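Long-range contact in oligopeptide ABC transporter, periplasmic oligopeptide-binding protein, putative (PDB 5IPW), which probably binds oligopeptides in the periplasm as the solute-binding component of an ABC transporter that carries peptides across the membrane: residues L417-R431 and E459-E471. Sequence-based numbering, arbitrary orientation.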
# COMPACT_ATOMS: atom_id res chain seq x y z
N LEU A 417 -24.31 27.36 -12.64
CA LEU A 417 -23.85 27.81 -13.95
C LEU A 417 -24.48 29.17 -14.29
O LEU A 417 -23.78 30.08 -14.76
CB LEU A 417 -24.20 26.78 -15.02
CG LEU A 417 -23.58 25.38 -14.87
CD1 LEU A 417 -24.10 24.44 -15.97
CD2 LEU A 417 -22.06 25.44 -14.87
N ASP A 418 -25.78 29.30 -14.02
CA ASP A 418 -26.47 30.58 -14.19
C ASP A 418 -25.76 31.69 -13.41
O ASP A 418 -25.63 32.81 -13.91
CB ASP A 418 -27.94 30.49 -13.76
CG ASP A 418 -28.72 29.43 -14.54
OD1 ASP A 418 -28.30 29.07 -15.66
OD2 ASP A 418 -29.76 28.97 -14.03
N GLU A 419 -25.29 31.37 -12.21
CA GLU A 419 -24.51 32.34 -11.42
C GLU A 419 -23.26 32.83 -12.16
O GLU A 419 -22.86 33.98 -11.99
CB GLU A 419 -24.11 31.77 -10.05
CG GLU A 419 -25.07 32.10 -8.91
CD GLU A 419 -26.07 30.99 -8.60
OE1 GLU A 419 -27.22 31.31 -8.24
OE2 GLU A 419 -25.71 29.80 -8.69
N MET A 420 -22.64 31.95 -12.94
CA MET A 420 -21.41 32.28 -13.68
C MET A 420 -21.65 33.21 -14.87
O MET A 420 -20.78 34.00 -15.24
CB MET A 420 -20.70 31.01 -14.15
CG MET A 420 -20.19 30.12 -13.02
SD MET A 420 -19.55 28.52 -13.58
CE MET A 420 -18.45 29.02 -14.90
N GLY A 421 -22.84 33.12 -15.46
CA GLY A 421 -23.17 33.89 -16.64
C GLY A 421 -23.16 33.05 -17.89
O GLY A 421 -23.23 33.58 -19.00
N LEU A 422 -23.08 31.74 -17.73
CA LEU A 422 -23.16 30.83 -18.87
C LEU A 422 -24.61 30.72 -19.29
O LEU A 422 -25.37 29.90 -18.77
CB LEU A 422 -22.56 29.47 -18.52
CG LEU A 422 -21.12 29.49 -17.99
CD1 LEU A 422 -20.65 28.08 -17.67
CD2 LEU A 422 -20.16 30.18 -18.96
N LYS A 423 -24.99 31.56 -20.24
CA LYS A 423 -26.38 31.67 -20.69
C LYS A 423 -26.76 30.49 -21.56
O LYS A 423 -25.97 30.05 -22.39
CB LYS A 423 -26.56 32.97 -21.47
CG LYS A 423 -26.18 34.23 -20.71
CD LYS A 423 -25.70 35.35 -21.64
CE LYS A 423 -26.84 35.94 -22.45
NZ LYS A 423 -26.38 37.05 -23.32
N TRP A 424 -27.98 29.98 -21.39
CA TRP A 424 -28.50 28.94 -22.27
C TRP A 424 -28.62 29.48 -23.69
O TRP A 424 -28.77 30.69 -23.89
CB TRP A 424 -29.88 28.44 -21.81
CG TRP A 424 -29.86 27.48 -20.66
CD1 TRP A 424 -29.94 27.79 -19.33
CD2 TRP A 424 -29.77 26.04 -20.73
NE1 TRP A 424 -29.90 26.64 -18.58
CE2 TRP A 424 -29.79 25.56 -19.41
CE3 TRP A 424 -29.67 25.12 -21.79
CZ2 TRP A 424 -29.72 24.19 -19.11
CZ3 TRP A 424 -29.59 23.77 -21.48
CH2 TRP A 424 -29.62 23.32 -20.16
N ASP A 425 -28.54 28.59 -24.67
CA ASP A 425 -28.70 28.99 -26.06
C ASP A 425 -30.18 29.21 -26.36
O ASP A 425 -31.02 29.09 -25.46
CB ASP A 425 -28.05 27.97 -27.02
CG ASP A 425 -28.85 26.68 -27.17
OD1 ASP A 425 -30.03 26.64 -26.78
OD2 ASP A 425 -28.28 25.70 -27.69
N ASP A 426 -30.51 29.53 -27.61
CA ASP A 426 -31.89 29.79 -28.00
C ASP A 426 -32.79 28.55 -27.92
O ASP A 426 -33.95 28.66 -27.53
CB ASP A 426 -31.96 30.42 -29.39
CG ASP A 426 -31.72 31.92 -29.36
OD1 ASP A 426 -31.04 32.40 -28.43
OD2 ASP A 426 -32.22 32.62 -30.27
N LYS A 427 -32.26 27.39 -28.28
CA LYS A 427 -33.02 26.14 -28.18
C LYS A 427 -32.97 25.50 -26.78
O LYS A 427 -33.42 24.36 -26.60
CB LYS A 427 -32.55 25.14 -29.24
CG LYS A 427 -32.69 25.66 -30.66
CD LYS A 427 -32.77 24.55 -31.70
CE LYS A 427 -31.44 23.82 -31.90
NZ LYS A 427 -31.33 22.60 -31.06
N HIS A 428 -32.44 26.23 -25.80
CA HIS A 428 -32.27 25.74 -24.42
C HIS A 428 -31.76 24.29 -24.37
O HIS A 428 -32.25 23.47 -23.58
CB HIS A 428 -33.57 25.90 -23.63
CG HIS A 428 -33.40 25.85 -22.14
ND1 HIS A 428 -33.35 24.67 -21.44
CD2 HIS A 428 -33.26 26.84 -21.23
CE1 HIS A 428 -33.20 24.94 -20.15
NE2 HIS A 428 -33.14 26.25 -20.00
N GLU A 429 -30.79 23.98 -25.23
CA GLU A 429 -30.25 22.63 -25.37
C GLU A 429 -28.90 22.51 -24.66
O GLU A 429 -28.68 21.61 -23.85
CB GLU A 429 -30.12 22.25 -26.84
CG GLU A 429 -29.61 20.83 -27.07
CD GLU A 429 -29.78 20.36 -28.50
OE1 GLU A 429 -29.76 21.20 -29.42
OE2 GLU A 429 -29.92 19.13 -28.70
N TYR A 430 -27.99 23.42 -25.01
CA TYR A 430 -26.74 23.60 -24.28
C TYR A 430 -26.57 25.08 -24.02
O TYR A 430 -27.25 25.90 -24.62
CB TYR A 430 -25.55 23.08 -25.10
CG TYR A 430 -25.62 21.60 -25.41
CD1 TYR A 430 -25.47 20.65 -24.40
CD2 TYR A 430 -25.81 21.14 -26.71
CE1 TYR A 430 -25.53 19.29 -24.68
CE2 TYR A 430 -25.86 19.79 -27.00
CZ TYR A 430 -25.72 18.86 -25.98
OH TYR A 430 -25.77 17.52 -26.27
N ARG A 431 -25.66 25.43 -23.12
CA ARG A 431 -25.37 26.84 -22.87
C ARG A 431 -24.14 27.29 -23.67
O ARG A 431 -23.66 26.55 -24.54
CB ARG A 431 -25.31 27.17 -21.37
CG ARG A 431 -24.42 26.31 -20.50
CD ARG A 431 -24.60 26.74 -19.05
NE ARG A 431 -25.81 26.18 -18.43
CZ ARG A 431 -26.53 26.77 -17.47
NH1 ARG A 431 -26.20 27.97 -16.98
NH2 ARG A 431 -27.60 26.15 -16.99
N GLU A 459 -24.96 12.22 -20.54
CA GLU A 459 -26.36 12.52 -20.25
C GLU A 459 -26.54 13.45 -19.06
O GLU A 459 -27.27 14.42 -19.14
CB GLU A 459 -27.16 11.23 -19.99
CG GLU A 459 -27.60 10.51 -21.25
CD GLU A 459 -28.63 11.30 -22.05
OE1 GLU A 459 -29.63 11.77 -21.46
OE2 GLU A 459 -28.42 11.46 -23.27
N TYR A 460 -25.86 13.17 -17.95
CA TYR A 460 -26.10 13.93 -16.72
C TYR A 460 -25.69 15.39 -16.90
O TYR A 460 -26.32 16.28 -16.33
CB TYR A 460 -25.37 13.32 -15.51
CG TYR A 460 -25.58 11.83 -15.30
CD1 TYR A 460 -26.68 11.16 -15.85
CD2 TYR A 460 -24.68 11.09 -14.54
CE1 TYR A 460 -26.86 9.80 -15.66
CE2 TYR A 460 -24.86 9.73 -14.34
CZ TYR A 460 -25.95 9.10 -14.90
OH TYR A 460 -26.15 7.75 -14.72
N TRP A 461 -24.65 15.61 -17.69
CA TRP A 461 -24.14 16.96 -17.94
C TRP A 461 -24.92 17.71 -19.03
O TRP A 461 -24.94 18.94 -19.04
CB TRP A 461 -22.63 16.91 -18.26
CG TRP A 461 -21.75 16.70 -17.05
CD1 TRP A 461 -22.14 16.69 -15.73
CD2 TRP A 461 -20.33 16.54 -17.04
NE1 TRP A 461 -21.05 16.51 -14.92
CE2 TRP A 461 -19.93 16.41 -15.69
CE3 TRP A 461 -19.35 16.48 -18.04
CZ2 TRP A 461 -18.59 16.23 -15.32
CZ3 TRP A 461 -18.02 16.29 -17.67
CH2 TRP A 461 -17.66 16.17 -16.32
N LYS A 462 -25.56 16.97 -19.94
CA LYS A 462 -26.51 17.56 -20.88
C LYS A 462 -27.66 18.26 -20.15
O LYS A 462 -28.12 19.32 -20.57
CB LYS A 462 -27.07 16.47 -21.81
CG LYS A 462 -27.95 16.98 -22.94
CD LYS A 462 -28.60 15.84 -23.71
CE LYS A 462 -27.59 14.77 -24.12
NZ LYS A 462 -28.16 13.82 -25.11
N GLN A 463 -28.12 17.66 -19.05
CA GLN A 463 -29.17 18.25 -18.22
C GLN A 463 -28.79 19.59 -17.59
O GLN A 463 -29.66 20.32 -17.12
CB GLN A 463 -29.62 17.26 -17.13
CG GLN A 463 -30.88 16.47 -17.45
CD GLN A 463 -30.84 15.79 -18.82
OE1 GLN A 463 -30.08 14.85 -19.03
NE2 GLN A 463 -31.67 16.27 -19.74
N ILE A 464 -27.49 19.91 -17.55
CA ILE A 464 -27.06 21.25 -17.14
C ILE A 464 -26.53 22.08 -18.32
O ILE A 464 -25.97 23.16 -18.13
CB ILE A 464 -26.04 21.22 -15.98
CG1 ILE A 464 -24.73 20.53 -16.39
CG2 ILE A 464 -26.65 20.51 -14.77
CD1 ILE A 464 -23.63 20.63 -15.34
N GLY A 465 -26.75 21.57 -19.53
CA GLY A 465 -26.36 22.27 -20.76
C GLY A 465 -24.88 22.20 -21.11
O GLY A 465 -24.42 22.95 -21.96
N VAL A 466 -24.15 21.29 -20.47
CA VAL A 466 -22.73 21.13 -20.74
C VAL A 466 -22.55 20.00 -21.75
O VAL A 466 -22.87 18.85 -21.46
CB VAL A 466 -21.93 20.85 -19.46
CG1 VAL A 466 -20.51 20.44 -19.80
CG2 VAL A 466 -21.93 22.08 -18.55
N TRP A 467 -22.03 20.35 -22.92
CA TRP A 467 -21.87 19.41 -24.02
C TRP A 467 -20.51 18.71 -23.92
O TRP A 467 -19.47 19.36 -23.90
CB TRP A 467 -21.95 20.16 -25.36
CG TRP A 467 -22.05 19.30 -26.58
CD1 TRP A 467 -21.93 17.94 -26.66
CD2 TRP A 467 -22.27 19.75 -27.92
NE1 TRP A 467 -22.08 17.52 -27.96
CE2 TRP A 467 -22.29 18.62 -28.75
CE3 TRP A 467 -22.47 21.02 -28.50
CZ2 TRP A 467 -22.49 18.70 -30.13
CZ3 TRP A 467 -22.67 21.10 -29.87
CH2 TRP A 467 -22.68 19.95 -30.67
N VAL A 468 -20.52 17.38 -23.86
CA VAL A 468 -19.28 16.63 -23.92
C VAL A 468 -19.36 15.48 -24.91
O VAL A 468 -20.43 14.96 -25.19
CB VAL A 468 -18.86 16.09 -22.53
CG1 VAL A 468 -18.60 17.24 -21.57
CG2 VAL A 468 -19.89 15.13 -21.98
N GLU A 469 -18.19 15.13 -25.45
CA GLU A 469 -18.00 13.91 -26.21
C GLU A 469 -16.87 13.12 -25.55
O GLU A 469 -16.12 13.66 -24.73
CB GLU A 469 -17.62 14.20 -27.66
CG GLU A 469 -18.65 15.02 -28.43
CD GLU A 469 -20.00 14.34 -28.57
OE1 GLU A 469 -20.08 13.10 -28.45
OE2 GLU A 469 -20.99 15.07 -28.80
N ILE A 470 -16.76 11.86 -25.92
CA ILE A 470 -15.84 10.94 -25.28
C ILE A 470 -14.89 10.38 -26.32
O ILE A 470 -15.32 9.70 -27.26
CB ILE A 470 -16.61 9.77 -24.62
CG1 ILE A 470 -17.65 10.29 -23.61
CG2 ILE A 470 -15.65 8.79 -23.96
CD1 ILE A 470 -17.09 11.16 -22.50
N GLU A 471 -13.59 10.65 -26.17
CA GLU A 471 -12.59 10.02 -27.03
C GLU A 471 -11.81 8.99 -26.21
O GLU A 471 -11.34 9.28 -25.11
CB GLU A 471 -11.67 11.04 -27.72
CG GLU A 471 -10.73 11.84 -26.83
CD GLU A 471 -9.81 12.78 -27.62
OE1 GLU A 471 -8.90 13.38 -27.00
OE2 GLU A 471 -9.97 12.92 -28.85
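Arg-431 and Gly-465 join the two backbones: Arg-431 N donates to Gly-465 O at 3.0 Å, with an N-H...O angle of 163° and on a lone pair of the carbonyl, where the CA atoms of Tyr-430 and Gly-465 come within 3.8 Å. A second bond grips the preceding carbonyl, Arg-431 NE reaching Ile-464 O at 3.0 Å, more bent and from a donor tilted out of the carbonyl plane. The arginine side chain turns at chi3, and beyond NE its NH1 enters a salt bridge with Asp-418 OD1 (2.7 Å), which ties the end of the loop back to helix 410-420. One face of the guanidinium lies against Trp-424, the other against Leu-417. Both carbonyls lie in the turn that follows helix 448-462, where a Schellman motif has Gly-465, at positive phi, as its C-prime residue. This is the connection from that helix into strand 467-472, an outermost strand of a mixed sheet in this solute-binding fold; Arg-431 and Trp-467 both make backbone bonds to Leu-439, just before the neighbouring strand 440-445. The six-membered ring of Trp-424 rests against the glycine backbone, CH2 lying 3.4 Å from Gly-465 N. On the strand side, Tyr-430 forms an offset stack with the five-membered ring of Trp-467, planes inclined by 6° and ring centroids 4.3 Å apart. The backbone puts Trp-467 CB over the tyrosine face as a CH-pi contact, and CG, anti to the backbone N (chi1 -169°), swings the indole alongside the ring. Trp-467 NE1 donates to Glu-469 OE2 at 2.8 Å, which helps to hold the indole in this orientation, while the methylenes of Lys-462 pass by Tyr-430 CE1 and OH.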